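Local coordinates for acyl-CoA hydrolase (Bacillus halodurans, PDB 1VPM), which binds coenzyme A and, as its family suggests, probably hydrolyses the thioester of long-chain fatty acyl-CoA, at residues G96-S108 and T117-V129. Residues are numbered along the deposited sequence; the frame is centred on the assembly and turned at random.
With COA (coenzyme A), chain D.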
loop_
_atom_site.group_PDB
_atom_site.type_symbol
_atom_site.label_atom_id
_atom_site.label_comp_id
_atom_site.label_asym_id
_atom_site.label_seq_id
_atom_site.Cartn_x
_atom_site.Cartn_y
_atom_site.Cartn_z
ATOM N N GLY A 96 -10.570 -18.378 -27.549
ATOM C CA GLY A 96 -11.706 -18.177 -28.469
ATOM C C GLY A 96 -11.287 -17.085 -29.435
ATOM O O GLY A 96 -10.119 -16.967 -29.759
ATOM N N ARG A 97 -12.205 -16.215 -29.804
ATOM C CA ARG A 97 -11.932 -15.170 -30.777
ATOM C C ARG A 97 -11.145 -14.040 -30.150
ATOM O O ARG A 97 -10.100 -13.652 -30.672
ATOM C CB ARG A 97 -13.245 -14.639 -31.364
ATOM C CG ARG A 97 -13.033 -13.872 -32.654
ATOM C CD ARG A 97 -14.361 -13.371 -33.253
ATOM N NE ARG A 97 -14.913 -12.230 -32.504
ATOM C CZ ARG A 97 -14.541 -10.955 -32.654
ATOM N NH1 ARG A 97 -13.597 -10.593 -33.532
ATOM N NH2 ARG A 97 -15.128 -10.023 -31.907
ATOM N N THR A 98 -11.655 -13.518 -29.034
ATOM C CA THR A 98 -11.014 -12.442 -28.288
ATOM C C THR A 98 -10.672 -12.841 -26.864
ATOM O O THR A 98 -10.109 -12.031 -26.125
ATOM C CB THR A 98 -11.930 -11.204 -28.231
ATOM O OG1 THR A 98 -13.049 -11.441 -27.362
ATOM C CG2 THR A 98 -12.409 -10.854 -29.633
ATOM N N SER A 99 -11.024 -14.069 -26.490
ATOM C CA SER A 99 -10.906 -14.548 -25.098
ATOM C C SER A 99 -9.848 -15.629 -24.979
ATOM O O SER A 99 -9.520 -16.340 -25.939
ATOM C CB SER A 99 -12.277 -15.032 -24.594
ATOM O OG SER A 99 -12.690 -16.217 -25.243
HETATM N N MSE A 100 -9.263 -15.700 -23.781
HETATM C CA MSE A 100 -8.258 -16.672 -23.436
HETATM C C MSE A 100 -8.628 -17.300 -22.110
HETATM O O MSE A 100 -8.951 -16.592 -21.151
HETATM C CB MSE A 100 -6.942 -15.963 -23.259
HETATM C CG MSE A 100 -6.391 -15.378 -24.516
HETATM SE SE MSE A 100 -5.039 -13.956 -24.187
HETATM C CE MSE A 100 -6.191 -12.441 -23.720
ATOM N N GLU A 101 -8.609 -18.622 -22.051
ATOM C CA GLU A 101 -8.640 -19.282 -20.768
ATOM C C GLU A 101 -7.220 -19.312 -20.194
ATOM O O GLU A 101 -6.250 -19.667 -20.886
ATOM C CB GLU A 101 -9.157 -20.728 -20.910
ATOM C CG GLU A 101 -9.289 -21.409 -19.575
ATOM C CD GLU A 101 -9.758 -22.866 -19.715
ATOM O OE1 GLU A 101 -9.007 -23.685 -20.325
ATOM O OE2 GLU A 101 -10.893 -23.150 -19.284
ATOM N N VAL A 102 -7.121 -18.894 -18.945
ATOM C CA VAL A 102 -5.869 -18.896 -18.204
ATOM C C VAL A 102 -6.007 -19.841 -16.993
ATOM O O VAL A 102 -6.963 -19.754 -16.211
ATOM C CB VAL A 102 -5.430 -17.490 -17.777
ATOM C CG1 VAL A 102 -4.145 -17.561 -16.962
ATOM C CG2 VAL A 102 -5.257 -16.581 -18.989
ATOM N N TYR A 103 -5.124 -20.812 -16.933
ATOM C CA TYR A 103 -4.993 -21.690 -15.758
ATOM C C TYR A 103 -3.938 -21.115 -14.828
ATOM O O TYR A 103 -2.841 -20.726 -15.256
ATOM C CB TYR A 103 -4.619 -23.114 -16.224
ATOM C CG TYR A 103 -4.121 -24.015 -15.108
ATOM C CD1 TYR A 103 -5.004 -24.658 -14.259
ATOM C CD2 TYR A 103 -2.743 -24.187 -14.885
ATOM C CE1 TYR A 103 -4.528 -25.496 -13.225
ATOM C CE2 TYR A 103 -2.270 -25.026 -13.892
ATOM C CZ TYR A 103 -3.135 -25.637 -13.040
ATOM O OH TYR A 103 -2.600 -26.446 -12.075
ATOM N N VAL A 104 -4.264 -21.077 -13.541
ATOM C CA VAL A 104 -3.357 -20.651 -12.510
ATOM C C VAL A 104 -3.295 -21.705 -11.407
ATOM O O VAL A 104 -4.295 -22.104 -10.898
ATOM C CB VAL A 104 -3.756 -19.281 -11.925
ATOM C CG1 VAL A 104 -2.778 -18.844 -10.861
ATOM C CG2 VAL A 104 -3.794 -18.194 -13.005
ATOM N N ARG A 105 -2.068 -22.020 -10.967
ATOM C CA ARG A 105 -1.830 -22.871 -9.785
ATOM C C ARG A 105 -1.075 -22.064 -8.752
ATOM O O ARG A 105 -0.142 -21.283 -9.066
ATOM C CB ARG A 105 -1.115 -24.163 -10.120
ATOM C CG ARG A 105 0.067 -24.108 -11.054
ATOM C CD ARG A 105 0.749 -25.505 -11.108
ATOM N NE ARG A 105 1.555 -25.648 -12.315
ATOM C CZ ARG A 105 1.327 -26.569 -13.256
ATOM N NH1 ARG A 105 0.302 -27.410 -13.187
ATOM N NH2 ARG A 105 2.111 -26.617 -14.314
ATOM N N VAL A 106 -1.456 -22.276 -7.501
ATOM C CA VAL A 106 -0.854 -21.576 -6.366
ATOM C C VAL A 106 -0.381 -22.625 -5.329
ATOM O O VAL A 106 -1.113 -23.543 -4.953
ATOM C CB VAL A 106 -1.866 -20.627 -5.702
ATOM C CG1 VAL A 106 -1.200 -19.909 -4.550
ATOM C CG2 VAL A 106 -2.506 -19.660 -6.709
ATOM N N HIS A 107 0.871 -22.492 -4.897
ATOM C CA HIS A 107 1.472 -23.322 -3.821
ATOM C C HIS A 107 1.984 -22.396 -2.739
ATOM O O HIS A 107 2.312 -21.230 -3.007
ATOM C CB HIS A 107 2.683 -24.133 -4.317
ATOM C CG HIS A 107 2.309 -25.270 -5.212
ATOM N ND1 HIS A 107 1.985 -25.091 -6.542
ATOM C CD2 HIS A 107 2.205 -26.593 -4.957
ATOM C CE1 HIS A 107 1.697 -26.275 -7.068
ATOM N NE2 HIS A 107 1.831 -27.204 -6.129
ATOM N N SER A 108 2.005 -22.913 -1.514
ATOM C CA SER A 108 2.735 -22.258 -0.422
ATOM C C SER A 108 4.063 -22.952 -0.248
ATOM O O SER A 108 4.152 -24.171 -0.388
ATOM C CB SER A 108 1.956 -22.300 0.888
ATOM O OG SER A 108 1.613 -23.645 1.196
ATOM N N THR A 117 3.019 -26.960 -0.628
ATOM C CA THR A 117 1.684 -27.464 -0.551
ATOM C C THR A 117 0.830 -26.737 -1.595
ATOM O O THR A 117 0.933 -25.517 -1.732
ATOM C CB THR A 117 1.161 -27.223 0.873
ATOM O OG1 THR A 117 2.075 -27.825 1.816
ATOM C CG2 THR A 117 -0.177 -27.790 1.061
ATOM N N LEU A 118 0.042 -27.513 -2.343
ATOM C CA LEU A 118 -0.917 -26.917 -3.275
ATOM C C LEU A 118 -2.033 -26.175 -2.514
ATOM O O LEU A 118 -2.695 -26.736 -1.622
ATOM C CB LEU A 118 -1.494 -27.971 -4.184
ATOM C CG LEU A 118 -2.424 -27.466 -5.277
ATOM C CD1 LEU A 118 -1.758 -26.731 -6.328
ATOM C CD2 LEU A 118 -3.148 -28.688 -5.897
ATOM N N THR A 119 -2.148 -24.856 -2.797
ATOM C CA THR A 119 -3.091 -23.983 -2.124
ATOM C C THR A 119 -4.406 -23.979 -2.889
ATOM O O THR A 119 -5.475 -24.202 -2.350
ATOM C CB THR A 119 -2.593 -22.538 -2.161
ATOM O OG1 THR A 119 -1.268 -22.484 -1.653
ATOM C CG2 THR A 119 -3.494 -21.647 -1.320
ATOM N N THR A 120 -4.300 -23.702 -4.186
ATOM C CA THR A 120 -5.464 -23.803 -5.046
ATOM C C THR A 120 -5.062 -23.764 -6.511
ATOM O O THR A 120 -3.912 -23.586 -6.872
ATOM C CB THR A 120 -6.432 -22.663 -4.754
ATOM O OG1 THR A 120 -7.748 -22.935 -5.334
ATOM C CG2 THR A 120 -5.836 -21.391 -5.257
ATOM N N GLU A 121 -6.050 -24.047 -7.346
ATOM C CA GLU A 121 -5.965 -23.961 -8.802
ATOM C C GLU A 121 -7.213 -23.288 -9.313
ATOM O O GLU A 121 -8.306 -23.481 -8.753
ATOM C CB GLU A 121 -5.888 -25.365 -9.410
ATOM C CG GLU A 121 -4.709 -26.199 -8.996
ATOM C CD GLU A 121 -4.781 -27.613 -9.540
ATOM O OE1 GLU A 121 -5.630 -28.356 -9.012
ATOM O OE2 GLU A 121 -3.988 -27.959 -10.440
ATOM N N SER A 122 -7.105 -22.587 -10.417
ATOM C CA SER A 122 -8.257 -21.905 -10.934
ATOM C C SER A 122 -8.118 -21.678 -12.448
ATOM O O SER A 122 -7.059 -21.787 -13.001
ATOM C CB SER A 122 -8.411 -20.618 -10.097
ATOM O OG SER A 122 -8.214 -19.431 -10.802
ATOM N N PHE A 123 -9.247 -21.507 -13.104
ATOM C CA PHE A 123 -9.306 -20.989 -14.485
ATOM C C PHE A 123 -9.981 -19.621 -14.521
ATOM O O PHE A 123 -10.946 -19.370 -13.774
ATOM C CB PHE A 123 -10.148 -21.886 -15.367
ATOM C CG PHE A 123 -9.587 -23.265 -15.556
ATOM C CD1 PHE A 123 -8.560 -23.485 -16.481
ATOM C CD2 PHE A 123 -10.130 -24.343 -14.902
ATOM C CE1 PHE A 123 -8.042 -24.785 -16.685
ATOM C CE2 PHE A 123 -9.616 -25.593 -15.102
ATOM C CZ PHE A 123 -8.569 -25.813 -16.002
ATOM N N LEU A 124 -9.393 -18.704 -15.295
ATOM C CA LEU A 124 -9.982 -17.447 -15.566
ATOM C C LEU A 124 -10.213 -17.244 -17.057
ATOM O O LEU A 124 -9.588 -17.904 -17.910
ATOM C CB LEU A 124 -9.063 -16.343 -15.074
ATOM C CG LEU A 124 -8.779 -16.258 -13.582
ATOM C CD1 LEU A 124 -7.639 -17.186 -13.219
ATOM C CD2 LEU A 124 -8.413 -14.807 -13.137
ATOM N N THR A 125 -11.103 -16.329 -17.362
ATOM C CA THR A 125 -11.331 -15.939 -18.751
ATOM C C THR A 125 -10.905 -14.485 -18.877
ATOM O O THR A 125 -11.535 -13.566 -18.277
ATOM C CB THR A 125 -12.786 -16.128 -19.173
ATOM O OG1 THR A 125 -13.163 -17.521 -19.107
ATOM C CG2 THR A 125 -12.961 -15.672 -20.625
HETATM N N MSE A 126 -9.888 -14.259 -19.721
HETATM C CA MSE A 126 -9.346 -12.942 -19.962
HETATM C C MSE A 126 -9.714 -12.529 -21.375
HETATM O O MSE A 126 -9.703 -13.362 -22.253
HETATM C CB MSE A 126 -7.816 -12.969 -19.832
HETATM C CG MSE A 126 -7.256 -13.573 -18.549
HETATM SE SE MSE A 126 -7.996 -12.645 -16.909
HETATM C CE MSE A 126 -7.163 -10.979 -17.261
ATOM N N VAL A 127 -9.992 -11.249 -21.582
ATOM C CA VAL A 127 -10.375 -10.724 -22.890
ATOM C C VAL A 127 -9.400 -9.665 -23.283
ATOM O O VAL A 127 -9.177 -8.758 -22.519
ATOM C CB VAL A 127 -11.839 -10.203 -22.894
ATOM C CG1 VAL A 127 -12.178 -9.592 -24.231
ATOM C CG2 VAL A 127 -12.780 -11.361 -22.619
ATOM N N ALA A 128 -8.792 -9.797 -24.454
ATOM C CA ALA A 128 -7.892 -8.759 -24.985
ATOM C C ALA A 128 -8.724 -7.602 -25.479
ATOM O O ALA A 128 -9.764 -7.836 -26.114
ATOM C CB ALA A 128 -7.077 -9.330 -26.147
ATOM N N VAL A 129 -8.284 -6.383 -25.207
ATOM C CA VAL A 129 -8.965 -5.182 -25.643
ATOM C C VAL A 129 -8.040 -4.221 -26.383
ATOM O O VAL A 129 -6.852 -4.127 -26.042
ATOM C CB VAL A 129 -9.680 -4.455 -24.490
ATOM C CG1 VAL A 129 -10.694 -5.380 -23.835
ATOM C CG2 VAL A 129 -8.724 -3.852 -23.461
HETATM N N1A COA D . -17.084 -15.600 -18.701
HETATM C C2A COA D . -16.324 -16.163 -19.686
HETATM N N3A COA D . -16.269 -15.552 -20.951
HETATM C C4A COA D . -16.960 -14.399 -21.182
HETATM C C5A COA D . -17.753 -13.820 -20.176
HETATM C C6A COA D . -17.826 -14.428 -18.919
HETATM N N6A COA D . -18.697 -13.957 -18.009
HETATM N N7A COA D . -18.343 -12.701 -20.701
HETATM C C8A COA D . -17.936 -12.565 -21.994
HETATM N N9A COA D . -17.094 -13.606 -22.297
HETATM C C1B COA D . -16.298 -13.732 -23.503
HETATM C C2B COA D . -17.194 -13.968 -24.697
HETATM O O2B COA D . -17.605 -15.309 -24.752
HETATM C C3B COA D . -16.276 -13.555 -25.835
HETATM O O3B COA D . -15.559 -14.721 -26.205
HETATM P P3B COA D . -14.966 -14.988 -27.662
HETATM O O7A COA D . -15.960 -15.764 -28.427
HETATM O O8A COA D . -13.716 -15.772 -27.646
HETATM O O9A COA D . -14.614 -13.648 -28.241
HETATM C C4B COA D . -15.425 -12.443 -25.205
HETATM O O4B COA D . -15.704 -12.495 -23.804
HETATM C C5B COA D . -15.773 -11.033 -25.690
HETATM O O5B COA D . -17.159 -10.808 -25.435
HETATM P P1A COA D . -18.204 -10.197 -26.538
HETATM O O1A COA D . -19.542 -10.887 -26.370
HETATM O O2A COA D . -17.640 -10.265 -27.943
HETATM O O3A COA D . -18.319 -8.623 -26.205
HETATM P P2A COA D . -18.795 -7.925 -24.824
HETATM O O4A COA D . -20.022 -8.643 -24.283
HETATM O O5A COA D . -18.967 -6.448 -25.138
HETATM O O6A COA D . -17.548 -8.063 -23.788
HETATM C CBP COA D . -16.781 -8.391 -21.548
HETATM C CCP COA D . -17.547 -8.999 -22.722
HETATM C CDP COA D . -16.353 -9.499 -20.581
HETATM C CEP COA D . -15.525 -7.716 -22.139
HETATM C CAP COA D . -17.691 -7.353 -20.827
HETATM O OAP COA D . -18.926 -7.863 -20.337
HETATM C C9P COA D . -16.917 -6.674 -19.714
HETATM O O9P COA D . -16.064 -5.618 -20.095
HETATM N N8P COA D . -17.018 -7.072 -18.436
HETATM C C7P COA D . -16.222 -6.349 -17.463
HETATM C C6P COA D . -14.761 -6.812 -17.477
HETATM C C5P COA D . -13.968 -6.107 -16.397
HETATM O O5P COA D . -13.817 -4.870 -16.477
HETATM N N4P COA D . -13.483 -6.848 -15.395
HETATM C C3P COA D . -12.664 -6.269 -14.364
HETATM C C2P COA D . -13.336 -5.949 -13.028
HETATM S S1P COA D . -14.995 -5.149 -12.969
HETATM O O HOH W 1 3.623 -25.554 2.589
HETATM O O HOH W 2 -0.870 -23.583 0.781
#
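Tyr103 and Phe123 sit opposite each other as a non-hydrogen-bonded pair of two antiparallel strands, 99-108 and 117-129, their rings meeting obliquely with planes at 55°. Followed outward, Tyr103 first sets CB against Phe123 CE1 at 3.8 Å; its CD1 then lies near the same ring and the carbonyl of Ser122, CE1 comes near Glu121 OE2 and CB, and OH finally donates to Glu121 OE2 (2.6 Å), which accepts with its anti lone pair. With CG anti to the backbone N (chi1 166°), the ring is laid along the sheet towards Glu121, whose carboxylate stands nearly upright to it, at 78°. A long aromatic with a polar end suits a place that is greasy near the backbone and charged at the tip; a phenylalanine here would probably keep the packing on Phe123 but leave the Glu121 carboxylate without its hydroxyl mate. Beyond Phe123, the carboxylate of Glu101 comes obliquely against the Phe123 ring, CD 3.5 Å from CD1; it is hydrogen-bonded to Thr93 and salt-bridged to Arg158 and Arg162 of helix 146-166. On the other sheet face, which packs on helix 43-62, beta-branched and flexible apolar residues mesh: Val102 CG2 meets Met126 CG at 3.6 Å. The regular pairing breaks at a classic beta bulge, where Val106 O accepts from both Thr119 N (2.7 Å) and Thr120 N (3.3 Å). At the far end, the small hydroxyl residues Thr98 and Ser99 grip the 3'-phosphate of coenzyme A, Thr98 OG1 reaching O9A at 2.8 Å and Ser99 OG reaching O8A at 2.7 Å, while Thr125 CG2 touches the adenine. The arrangement is the long central hairpin of a hotdog-fold thioesterase, its sheet packed against helix 43-62 and its end forming part of the coenzyme A site.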